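Local coordinates for protein N-acetylcysteine deacetylase (Bacillus subtilis, PDB 1YSJ) that probably catalyses the metal-dependent deacetylation of N-acetylcysteine to cysteine and acetate, in a pathway that lets the bacterium use S-(2-succino)cysteine as sulfur source, at residues 330-334 with 398-402; 131-137 with 388-393; 193-197 with 325-329; 90-95 with 174-180. The protein carries 1 engineered substitution. All blocks are in the same frame, centred on the assembly; numbering follows the deposited sequence.

Contact 1: 330-334 with 398-402; sequences EAAAR and IVLET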
loop_
_atom_site.group_PDB
_atom_site.type_symbol
_atom_site.label_atom_id
_atom_site.label_comp_id
_atom_site.label_asym_id
_atom_site.label_seq_id
_atom_site.Cartn_x
_atom_site.Cartn_y
_atom_site.Cartn_z
ATOM N N GLU A 330 -16.175 6.850 -48.844
ATOM C CA GLU A 330 -17.200 6.867 -49.887
ATOM C C GLU A 330 -18.567 6.365 -49.418
ATOM O O GLU A 330 -19.590 6.724 -50.005
ATOM C CB GLU A 330 -16.735 6.148 -51.164
ATOM C CG GLU A 330 -16.400 4.662 -51.028
ATOM C CD GLU A 330 -15.837 4.070 -52.324
ATOM O OE1 GLU A 330 -14.628 3.749 -52.365
ATOM O OE2 GLU A 330 -16.602 3.939 -53.307
ATOM N N ALA A 331 -18.587 5.560 -48.358
ATOM C CA ALA A 331 -19.847 5.110 -47.760
ATOM C C ALA A 331 -20.621 6.282 -47.157
ATOM O O ALA A 331 -21.840 6.371 -47.309
ATOM C CB ALA A 331 -19.597 4.028 -46.715
ATOM N N ALA A 332 -19.903 7.180 -46.486
ATOM C CA ALA A 332 -20.499 8.387 -45.920
ATOM C C ALA A 332 -20.879 9.369 -47.021
ATOM O O ALA A 332 -21.915 10.028 -46.934
ATOM C CB ALA A 332 -19.550 9.038 -44.932
ATOM N N ALA A 333 -20.036 9.454 -48.050
ATOM C CA ALA A 333 -20.256 10.351 -49.183
ATOM C C ALA A 333 -21.522 9.993 -49.960
ATOM O O ALA A 333 -22.317 10.874 -50.280
ATOM C CB ALA A 333 -19.041 10.352 -50.103
ATOM N N ARG A 334 -21.702 8.702 -50.245
ATOM C CA ARG A 334 -22.890 8.188 -50.942
ATOM C C ARG A 334 -24.206 8.507 -50.233
ATOM O O ARG A 334 -25.239 8.699 -50.884
ATOM C CB ARG A 334 -22.793 6.674 -51.128
ATOM C CG ARG A 334 -21.997 6.228 -52.336
ATOM C CD ARG A 334 -22.230 4.751 -52.586
ATOM N NE ARG A 334 -21.269 4.184 -53.531
ATOM C CZ ARG A 334 -21.194 2.891 -53.841
ATOM N NH1 ARG A 334 -22.023 2.013 -53.281
ATOM N NH2 ARG A 334 -20.284 2.473 -54.711
ATOM N N ILE A 398 -19.850 -1.702 -50.483
ATOM C CA ILE A 398 -18.661 -1.117 -51.103
ATOM C C ILE A 398 -17.413 -1.974 -50.892
ATOM O O ILE A 398 -16.646 -2.198 -51.835
ATOM C CB ILE A 398 -18.409 0.332 -50.618
ATOM C CG1 ILE A 398 -19.506 1.263 -51.135
ATOM C CG2 ILE A 398 -17.044 0.835 -51.084
ATOM C CD1 ILE A 398 -19.575 2.600 -50.430
ATOM N N VAL A 399 -17.214 -2.452 -49.664
ATOM C CA VAL A 399 -16.067 -3.305 -49.350
ATOM C C VAL A 399 -16.080 -4.583 -50.192
ATOM O O VAL A 399 -15.076 -4.924 -50.815
ATOM C CB VAL A 399 -15.962 -3.630 -47.837
ATOM C CG1 VAL A 399 -14.878 -4.679 -47.574
ATOM C CG2 VAL A 399 -15.658 -2.374 -47.055
ATOM N N LEU A 400 -17.227 -5.257 -50.236
ATOM C CA LEU A 400 -17.367 -6.508 -50.987
ATOM C C LEU A 400 -17.187 -6.350 -52.503
ATOM O O LEU A 400 -16.879 -7.322 -53.194
ATOM C CB LEU A 400 -18.699 -7.200 -50.661
ATOM C CG LEU A 400 -18.854 -7.839 -49.272
ATOM C CD1 LEU A 400 -20.295 -8.275 -49.034
ATOM C CD2 LEU A 400 -17.896 -9.013 -49.065
ATOM N N GLU A 401 -17.377 -5.129 -53.007
ATOM C CA GLU A 401 -17.115 -4.810 -54.413
ATOM C C GLU A 401 -15.623 -4.864 -54.739
ATOM O O GLU A 401 -15.237 -5.295 -55.824
ATOM C CB GLU A 401 -17.649 -3.418 -54.769
ATOM C CG GLU A 401 -19.151 -3.342 -55.037
ATOM C CD GLU A 401 -19.669 -1.905 -55.142
ATOM O OE1 GLU A 401 -18.855 -0.954 -55.078
ATOM O OE2 GLU A 401 -20.899 -1.729 -55.287
ATOM N N THR A 402 -14.795 -4.420 -53.794
ATOM C CA THR A 402 -13.355 -4.271 -54.022
ATOM C C THR A 402 -12.482 -5.304 -53.309
ATOM O O THR A 402 -11.328 -5.512 -53.693
ATOM C CB THR A 402 -12.865 -2.843 -53.668
ATOM O OG1 THR A 402 -13.605 -2.337 -52.550
ATOM C CG2 THR A 402 -13.060 -1.906 -54.848
#

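Contact 2: 131-137 with 388-393; sequences IIGTAML and ASQYFA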
loop_
_atom_site.group_PDB
_atom_site.type_symbol
_atom_site.label_atom_id
_atom_site.label_comp_id
_atom_site.label_asym_id
_atom_site.label_seq_id
_atom_site.Cartn_x
_atom_site.Cartn_y
_atom_site.Cartn_z
ATOM N N ILE A 131 -26.534 -2.024 -35.639
ATOM C CA ILE A 131 -26.040 -3.147 -36.440
ATOM C C ILE A 131 -27.150 -4.172 -36.743
ATOM O O ILE A 131 -27.060 -4.925 -37.722
ATOM C CB ILE A 131 -24.764 -3.794 -35.796
ATOM C CG1 ILE A 131 -23.622 -2.771 -35.684
ATOM C CG2 ILE A 131 -24.276 -5.025 -36.569
ATOM C CD1 ILE A 131 -23.311 -2.001 -36.970
ATOM N N ILE A 132 -28.197 -4.191 -35.918
ATOM C CA ILE A 132 -29.392 -4.962 -36.255
ATOM C C ILE A 132 -30.083 -4.269 -37.430
ATOM O O ILE A 132 -30.525 -4.929 -38.380
ATOM C CB ILE A 132 -30.367 -5.127 -35.060
ATOM C CG1 ILE A 132 -29.785 -6.076 -34.015
ATOM C CG2 ILE A 132 -31.721 -5.657 -35.539
ATOM C CD1 ILE A 132 -30.562 -6.111 -32.707
ATOM N N GLY A 133 -30.154 -2.939 -37.362
ATOM C CA GLY A 133 -30.632 -2.128 -38.482
ATOM C C GLY A 133 -29.907 -2.449 -39.777
ATOM O O GLY A 133 -30.542 -2.710 -40.803
ATOM N N THR A 134 -28.575 -2.440 -39.720
ATOM C CA THR A 134 -27.724 -2.776 -40.862
ATOM C C THR A 134 -28.110 -4.124 -41.465
ATOM O O THR A 134 -28.275 -4.242 -42.683
ATOM C CB THR A 134 -26.231 -2.789 -40.464
ATOM O OG1 THR A 134 -25.854 -1.494 -39.993
ATOM C CG2 THR A 134 -25.342 -3.153 -41.654
ATOM N N ALA A 135 -28.265 -5.130 -40.604
ATOM C CA ALA A 135 -28.640 -6.474 -41.035
ATOM C C ALA A 135 -29.998 -6.471 -41.737
ATOM O O ALA A 135 -30.168 -7.113 -42.774
ATOM C CB ALA A 135 -28.632 -7.437 -39.855
HETATM N N MSE A 136 -30.947 -5.718 -41.181
HETATM C CA MSE A 136 -32.284 -5.598 -41.761
HETATM C C MSE A 136 -32.282 -4.929 -43.135
HETATM O O MSE A 136 -32.997 -5.368 -44.035
HETATM C CB MSE A 136 -33.227 -4.871 -40.800
HETATM C CG MSE A 136 -33.612 -5.718 -39.599
HETATM SE SE MSE A 136 -34.711 -4.791 -38.286
HETATM C CE MSE A 136 -34.873 -6.232 -36.963
ATOM N N LEU A 137 -31.474 -3.880 -43.290
ATOM C CA LEU A 137 -31.336 -3.187 -44.573
ATOM C C LEU A 137 -30.640 -4.059 -45.613
ATOM O O LEU A 137 -31.007 -4.047 -46.787
ATOM C CB LEU A 137 -30.553 -1.876 -44.415
ATOM C CG LEU A 137 -31.092 -0.730 -43.553
ATOM C CD1 LEU A 137 -30.039 0.356 -43.459
ATOM C CD2 LEU A 137 -32.406 -0.162 -44.086
ATOM N N ALA A 388 -25.892 5.292 -38.530
ATOM C CA ALA A 388 -25.016 4.147 -38.329
ATOM C C ALA A 388 -25.485 2.892 -39.061
ATOM O O ALA A 388 -24.670 2.158 -39.626
ATOM C CB ALA A 388 -24.846 3.871 -36.837
ATOM N N SER A 389 -26.792 2.638 -39.043
ATOM C CA SER A 389 -27.339 1.452 -39.706
ATOM C C SER A 389 -27.121 1.535 -41.215
ATOM O O SER A 389 -26.686 0.560 -41.839
ATOM C CB SER A 389 -28.819 1.245 -39.361
ATOM O OG SER A 389 -29.578 2.412 -39.605
ATOM N N GLN A 390 -27.393 2.715 -41.773
ATOM C CA GLN A 390 -27.194 2.993 -43.196
ATOM C C GLN A 390 -25.718 2.977 -43.593
ATOM O O GLN A 390 -25.364 2.459 -44.658
ATOM C CB GLN A 390 -27.805 4.346 -43.574
ATOM C CG GLN A 390 -29.315 4.452 -43.408
ATOM C CD GLN A 390 -29.884 5.748 -43.981
ATOM O OE1 GLN A 390 -31.063 5.816 -44.339
ATOM N NE2 GLN A 390 -29.046 6.778 -44.080
ATOM N N TYR A 391 -24.869 3.548 -42.740
ATOM C CA TYR A 391 -23.436 3.629 -43.010
ATOM C C TYR A 391 -22.789 2.259 -43.209
ATOM O O TYR A 391 -22.063 2.045 -44.182
ATOM C CB TYR A 391 -22.706 4.383 -41.892
ATOM C CG TYR A 391 -21.219 4.501 -42.125
ATOM C CD1 TYR A 391 -20.711 5.428 -43.037
ATOM C CD2 TYR A 391 -20.318 3.671 -41.450
ATOM C CE1 TYR A 391 -19.341 5.535 -43.266
ATOM C CE2 TYR A 391 -18.948 3.772 -41.667
ATOM C CZ TYR A 391 -18.467 4.707 -42.578
ATOM O OH TYR A 391 -17.115 4.819 -42.804
ATOM N N PHE A 392 -23.051 1.344 -42.280
ATOM C CA PHE A 392 -22.453 0.017 -42.315
ATOM C C PHE A 392 -23.067 -0.878 -43.386
ATOM O O PHE A 392 -22.408 -1.793 -43.882
ATOM C CB PHE A 392 -22.506 -0.639 -40.934
ATOM C CG PHE A 392 -21.431 -0.157 -40.006
ATOM C CD1 PHE A 392 -21.648 0.940 -39.175
ATOM C CD2 PHE A 392 -20.190 -0.781 -39.981
ATOM C CE1 PHE A 392 -20.646 1.398 -38.327
ATOM C CE2 PHE A 392 -19.175 -0.333 -39.125
ATOM C CZ PHE A 392 -19.401 0.754 -38.303
ATOM N N ALA A 393 -24.320 -0.606 -43.745
ATOM C CA ALA A 393 -24.958 -1.284 -44.870
ATOM C C ALA A 393 -24.291 -0.880 -46.185
ATOM O O ALA A 393 -24.035 -1.728 -47.043
ATOM C CB ALA A 393 -26.448 -0.984 -44.903
#

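Contact 3: 193-197 with 325-329; sequences GVKEG and LNAAS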
loop_
_atom_site.group_PDB
_atom_site.type_symbol
_atom_site.label_atom_id
_atom_site.label_comp_id
_atom_site.label_asym_id
_atom_site.label_seq_id
_atom_site.Cartn_x
_atom_site.Cartn_y
_atom_site.Cartn_z
ATOM N N GLY A 193 -16.048 9.308 -37.767
ATOM C CA GLY A 193 -14.625 9.570 -37.526
ATOM C C GLY A 193 -13.740 8.524 -38.176
ATOM O O GLY A 193 -13.863 7.335 -37.885
ATOM N N VAL A 194 -12.834 8.973 -39.041
ATOM C CA VAL A 194 -12.075 8.079 -39.916
ATOM C C VAL A 194 -10.565 8.367 -39.913
ATOM O O VAL A 194 -10.141 9.488 -40.206
ATOM C CB VAL A 194 -12.631 8.149 -41.380
ATOM C CG1 VAL A 194 -11.727 7.419 -42.354
ATOM C CG2 VAL A 194 -14.048 7.580 -41.456
ATOM N N LYS A 195 -9.766 7.351 -39.580
ATOM C CA LYS A 195 -8.305 7.406 -39.763
ATOM C C LYS A 195 -7.696 6.018 -40.000
ATOM O O LYS A 195 -8.218 5.015 -39.508
ATOM C CB LYS A 195 -7.611 8.105 -38.581
ATOM C CG LYS A 195 -7.405 7.233 -37.339
ATOM C CD LYS A 195 -6.707 7.987 -36.197
ATOM C CE LYS A 195 -5.273 8.401 -36.539
ATOM N NZ LYS A 195 -4.372 7.244 -36.800
ATOM N N GLU A 196 -6.601 5.970 -40.758
ATOM C CA GLU A 196 -5.808 4.745 -40.886
ATOM C C GLU A 196 -4.822 4.639 -39.716
ATOM O O GLU A 196 -4.494 5.641 -39.078
ATOM C CB GLU A 196 -5.103 4.656 -42.262
ATOM C CG GLU A 196 -3.944 5.632 -42.494
ATOM C CD GLU A 196 -3.574 5.817 -43.980
ATOM O OE1 GLU A 196 -3.438 4.819 -44.727
ATOM O OE2 GLU A 196 -3.394 6.980 -44.400
ATOM N N GLY A 197 -4.375 3.421 -39.423
ATOM C CA GLY A 197 -3.415 3.184 -38.351
ATOM C C GLY A 197 -4.015 3.246 -36.955
ATOM O O GLY A 197 -5.212 2.982 -36.777
ATOM N N LEU A 325 -9.792 2.581 -46.076
ATOM C CA LEU A 325 -9.931 4.016 -45.854
ATOM C C LEU A 325 -10.835 4.665 -46.902
ATOM O O LEU A 325 -11.773 5.387 -46.557
ATOM C CB LEU A 325 -8.550 4.681 -45.831
ATOM C CG LEU A 325 -8.436 6.154 -45.439
ATOM C CD1 LEU A 325 -8.856 6.371 -43.996
ATOM C CD2 LEU A 325 -7.008 6.629 -45.663
ATOM N N ASN A 326 -10.550 4.392 -48.174
ATOM C CA ASN A 326 -11.355 4.900 -49.283
ATOM C C ASN A 326 -12.822 4.487 -49.181
ATOM O O ASN A 326 -13.716 5.315 -49.359
ATOM C CB ASN A 326 -10.765 4.459 -50.628
ATOM C CG ASN A 326 -9.518 5.253 -51.025
ATOM O OD1 ASN A 326 -9.062 5.164 -52.164
ATOM N ND2 ASN A 326 -8.967 6.027 -50.091
ATOM N N ALA A 327 -13.054 3.207 -48.883
ATOM C CA ALA A 327 -14.396 2.659 -48.690
ATOM C C ALA A 327 -15.137 3.328 -47.533
ATOM O O ALA A 327 -16.331 3.625 -47.645
ATOM C CB ALA A 327 -14.331 1.150 -48.477
ATOM N N ALA A 328 -14.425 3.556 -46.427
ATOM C CA ALA A 328 -14.997 4.200 -45.243
ATOM C C ALA A 328 -15.451 5.623 -45.538
ATOM O O ALA A 328 -16.441 6.087 -44.974
ATOM C CB ALA A 328 -14.006 4.183 -44.091
ATOM N N SER A 329 -14.730 6.298 -46.432
ATOM C CA SER A 329 -15.043 7.666 -46.841
ATOM C C SER A 329 -16.196 7.730 -47.841
ATOM O O SER A 329 -17.084 8.574 -47.708
ATOM C CB SER A 329 -13.807 8.348 -47.442
ATOM O OG SER A 329 -12.755 8.432 -46.499
#

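Contact 4: 90-95 with 174-180; sequences PVIAIR and GVSAIFG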
loop_
_atom_site.group_PDB
_atom_site.type_symbol
_atom_site.label_atom_id
_atom_site.label_comp_id
_atom_site.label_asym_id
_atom_site.label_seq_id
_atom_site.Cartn_x
_atom_site.Cartn_y
_atom_site.Cartn_z
ATOM N N PRO A 90 -16.034 -13.344 -50.945
ATOM C CA PRO A 90 -15.412 -13.237 -49.624
ATOM C C PRO A 90 -16.436 -13.020 -48.514
ATOM O O PRO A 90 -17.554 -12.556 -48.770
ATOM C CB PRO A 90 -14.489 -12.014 -49.755
ATOM C CG PRO A 90 -14.936 -11.295 -50.978
ATOM C CD PRO A 90 -15.557 -12.303 -51.876
ATOM N N VAL A 91 -16.048 -13.381 -47.295
ATOM C CA VAL A 91 -16.865 -13.152 -46.114
ATOM C C VAL A 91 -16.260 -11.997 -45.327
ATOM O O VAL A 91 -15.060 -12.003 -45.024
ATOM C CB VAL A 91 -16.930 -14.410 -45.207
ATOM C CG1 VAL A 91 -17.854 -14.170 -44.010
ATOM C CG2 VAL A 91 -17.393 -15.618 -45.997
ATOM N N ILE A 92 -17.084 -11.003 -45.012
ATOM C CA ILE A 92 -16.665 -9.911 -44.127
ATOM C C ILE A 92 -17.542 -9.864 -42.880
ATOM O O ILE A 92 -18.644 -10.413 -42.863
ATOM C CB ILE A 92 -16.625 -8.528 -44.836
ATOM C CG1 ILE A 92 -18.017 -8.107 -45.318
ATOM C CG2 ILE A 92 -15.605 -8.534 -45.986
ATOM C CD1 ILE A 92 -18.177 -6.604 -45.487
ATOM N N ALA A 93 -17.050 -9.210 -41.832
ATOM C CA ALA A 93 -17.753 -9.198 -40.565
ATOM C C ALA A 93 -18.051 -7.785 -40.092
ATOM O O ALA A 93 -17.289 -6.859 -40.360
ATOM C CB ALA A 93 -16.965 -9.974 -39.506
ATOM N N ILE A 94 -19.180 -7.631 -39.408
ATOM C CA ILE A 94 -19.551 -6.369 -38.782
ATOM C C ILE A 94 -19.870 -6.632 -37.305
ATOM O O ILE A 94 -20.679 -7.500 -36.971
ATOM C CB ILE A 94 -20.736 -5.678 -39.500
ATOM C CG1 ILE A 94 -20.358 -5.335 -40.946
ATOM C CG2 ILE A 94 -21.150 -4.410 -38.745
ATOM C CD1 ILE A 94 -21.524 -4.839 -41.801
ATOM N N ARG A 95 -19.225 -5.876 -36.430
ATOM C CA ARG A 95 -19.244 -6.182 -35.015
ATOM C C ARG A 95 -19.949 -5.114 -34.185
ATOM O O ARG A 95 -19.729 -3.917 -34.379
ATOM C CB ARG A 95 -17.808 -6.411 -34.528
ATOM C CG ARG A 95 -17.646 -6.726 -33.045
ATOM C CD ARG A 95 -17.554 -5.450 -32.214
ATOM N NE ARG A 95 -16.758 -5.663 -31.015
ATOM C CZ ARG A 95 -16.214 -4.691 -30.292
ATOM N NH1 ARG A 95 -16.388 -3.419 -30.634
ATOM N NH2 ARG A 95 -15.491 -4.997 -29.224
ATOM N N GLY A 174 -12.356 -17.870 -42.261
ATOM C CA GLY A 174 -12.768 -17.527 -43.623
ATOM C C GLY A 174 -13.144 -16.072 -43.850
ATOM O O GLY A 174 -13.472 -15.689 -44.974
ATOM N N VAL A 175 -13.093 -15.263 -42.791
ATOM C CA VAL A 175 -13.441 -13.838 -42.863
ATOM C C VAL A 175 -12.247 -12.989 -43.333
ATOM O O VAL A 175 -11.148 -13.098 -42.794
ATOM C CB VAL A 175 -14.004 -13.320 -41.507
ATOM C CG1 VAL A 175 -14.301 -11.832 -41.563
ATOM C CG2 VAL A 175 -15.275 -14.074 -41.130
ATOM N N SER A 176 -12.483 -12.147 -44.338
ATOM C CA SER A 176 -11.441 -11.327 -44.956
ATOM C C SER A 176 -11.220 -9.996 -44.250
ATOM O O SER A 176 -10.097 -9.498 -44.201
ATOM C CB SER A 176 -11.775 -11.055 -46.426
ATOM O OG SER A 176 -11.805 -12.256 -47.172
ATOM N N ALA A 177 -12.296 -9.416 -43.727
ATOM C CA ALA A 177 -12.238 -8.103 -43.087
ATOM C C ALA A 177 -13.279 -7.971 -41.994
ATOM O O ALA A 177 -14.325 -8.610 -42.050
ATOM C CB ALA A 177 -12.428 -7.009 -44.116
ATOM N N ILE A 178 -12.985 -7.131 -41.005
ATOM C CA ILE A 178 -13.908 -6.868 -39.903
ATOM C C ILE A 178 -14.080 -5.370 -39.644
ATOM O O ILE A 178 -13.113 -4.597 -39.655
ATOM C CB ILE A 178 -13.503 -7.617 -38.596
ATOM C CG1 ILE A 178 -14.600 -7.462 -37.529
ATOM C CG2 ILE A 178 -12.114 -7.154 -38.089
ATOM C CD1 ILE A 178 -14.635 -8.563 -36.494
ATOM N N PHE A 179 -15.323 -4.969 -39.403
ATOM C CA PHE A 179 -15.639 -3.564 -39.220
ATOM C C PHE A 179 -16.457 -3.338 -37.957
ATOM O O PHE A 179 -17.246 -4.193 -37.550
ATOM C CB PHE A 179 -16.344 -3.019 -40.464
ATOM C CG PHE A 179 -15.592 -3.290 -41.734
ATOM C CD1 PHE A 179 -15.919 -4.385 -42.532
ATOM C CD2 PHE A 179 -14.530 -2.478 -42.111
ATOM C CE1 PHE A 179 -15.206 -4.650 -43.702
ATOM C CE2 PHE A 179 -13.811 -2.736 -43.279
ATOM C CZ PHE A 179 -14.150 -3.821 -44.074
ATOM N N GLY A 180 -16.245 -2.184 -37.336
ATOM C CA GLY A 180 -16.903 -1.861 -36.084
ATOM C C GLY A 180 -17.003 -0.370 -35.865
ATOM O O GLY A 180 -16.418 0.423 -36.601
HETATM O O HOH W 1 -13.400 -14.123 -46.985
#

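Contact 1: 330-334 with 398-402
Ile398 reaches across from one helix to Glu330, Ala331 and Arg334 of another. The two short helical pieces stand well apart, their axes 12.3 Å from each other at closest approach and their directions 129° apart, and the isoleucine side chain spans much of that distance. The buried part of the contact is at its foremost methyl: CD1 of Ile398 lies 3.7 Å from CA of Ala331, an alanine that also touches Tyr391 and Leu395 of the same long helix 384-402. CG2, the other branch of Ile398, meets the carboxylate end of Glu330, with CD at 3.7 Å. The Arg334 chain runs extended from CG to NE and lays one face of its guanidinium over Ile398, displaced toward the rim, so that NH1 comes within 3.4 Å of CG1 of Ile398.

The exposed margin is looser. At the edge of the same guanidinium, NH2 of Arg334 makes a long salt bridge of 3.7 Å to OE1 of Glu401, the guanidinium and carboxylate planes being 48° apart. NH1 instead pairs with Glu394, one helical turn before Ile398, and the arginine is thus shared between two acids of helix 384-402. An apolar centre under a charged margin joins neighbouring helices here on one face of the central mixed sheet, in the alpha/beta domain that carries the metals in M20 peptidases.

Contact 2: 131-137 with 388-393
Helices 131-137 and 388-393 cross at -53° with their axes only 7.5 Å apart, and the backbones come nearest where CA of Thr134 lies 4.4 Å from CA of Ser389. Gly133 makes so close an approach possible, for a side chain on it would collide with CB of Ser389.

Thr134 is the knob of the interface, set in a hole made by Ala388, Ser389, Phe392 and Ala393. Its OG1, beside the backbone N (chi1 -61°), donates to Ser389 O at 2.9 Å, in the carbonyl plane and on a lone pair, although that oxygen already receives the helical N-H of Ala393. The methyl CG2 presses on the neighbouring turn, 3.5 Å from Ala393 N. A valine in its place, having no hydroxyl, would probably leave Ser389 O without its second donor and the helices without this polar tie. Helix 124-139 is the connection of a beta-alpha-beta unit, between the adjacent parallel strands 91-97 and 148-154, and helix 384-402 packs beside it on the same sheet. Toward that sheet Ile131 points CD1 over a face of the Phe392 ring, 4.3 Å from its centroid, a CH-pi contact; Phe392 also rests on Met181, next to the nickel ligand His182. At the opposite margin Leu137 lays CD1 against CB of Ala393 at 4.1 Å and over the backbone at Ser389 and Gln390.

Contact 3: 193-197 with 325-329
Val194 and Leu325 form the centre of the contact, CG1 of the valine lying 3.5 Å from CD1 of the leucine as the two side chains pass at a slant. The second valine branch, CG2, reaches CB of Ala328 one helical turn on, at 4.3 Å. The other leucine methyl, CD2, meets the carboxylate end of Glu196, 3.8 Å from OE2, with the two chains crossing at about a right angle. Leu325 sends CG away from its backbone nitrogen (chi1 -172°), which carries both methyls across to the strand and the loop after it. With only a methyl group at this position, as in alanine, a gap would be likely to open beside Val194, and the carboxylate end of Glu196 would lose the methyl it rests on.

Here the chain crosses between domains: strand 191-194 leaves the mixed sheet for strand 197-211 of the separate antiparallel sheet, and helix 325-334 follows the return of the chain along strand 306-320. Phe361 of strand 360-366 packs against Val194, Leu325 and Ala328 and so backs the contact. Lys195 turns the other way and hydrogen-bonds through NZ to the backbone O of Glu196 at 2.8 Å, and to that of Pro198. On the helix, Ser329 OG bonds to Leu325 O at 3.2 Å, from the face of the carbonyl plane opposite Ser329 N.

Contact 4: 90-95 with 174-180
Strands 91-95 and 175-180 are parallel neighbours inside the mixed sheet of the catalytic domain, and the second runs on to the nickel ligand His182. Alternate residues of 91-95 bond across, Ala93 bridging Ala177 and Phe179, while Ile92 and Ile94 bond to strand 148-154 on the other side. Val91 O accepts from Ser176 N in a bond almost straight at the hydrogen (171°). Ala93 N gives to Ala177 O at 2.8 Å. Phe179 N returns to Ala93 O with a more bent 146°, and Arg95 N closes the series on Phe179 O at 2.8 Å. At the Val91 end, Val91 N donates to a water that also bonds to Gly174 O and Ser176 OG.

Ile92, Ile94, Ala177 and Phe179 turn to the side covered by helix 384-402, where CD1 of Ile92 meets CE1 of Phe179 at 4.0 Å. On the other side CB of Ala93 touches two larger residues, 3.8 Å from CG1 of Val175 and 4.0 Å from CG1 of Ile178. Arg95 also starts there, but its chain bends at chi2 (-86°) and its end leaves the strand pair. The bonded N-H and C=O groups thus pair in largely apolar surroundings, while the Arg95 side chain, about 7 Å from a nickel ion, is held by Gln154 and has its charge balanced by Glu349 and Asp350.

How the contacts relate
Helix 384-402 unites most of the set: it supplies one side of contacts 1 and 2 and covers the Ile92-Phe179 side of contact 4, where CG2 of Val399 touches CZ of Phe179 at 3.6 Å. Contacts 1 and 3 share helix 325-334, and CB of Ala327 meets CG2 of Ile398 at 3.8 Å. A probable hydrogen bond of 2.6 Å from Tyr391 OH to Ala328 O joins contacts 2 and 3, whereas contacts 3 and 4 do not touch, their nearest atoms being about 7 Å apart. Contact 4 comes closest to the dinuclear nickel site, contact 2 follows with the Ile131 side chain about 12 Å from a nickel ion, and contacts 1 and 3 lie away from it.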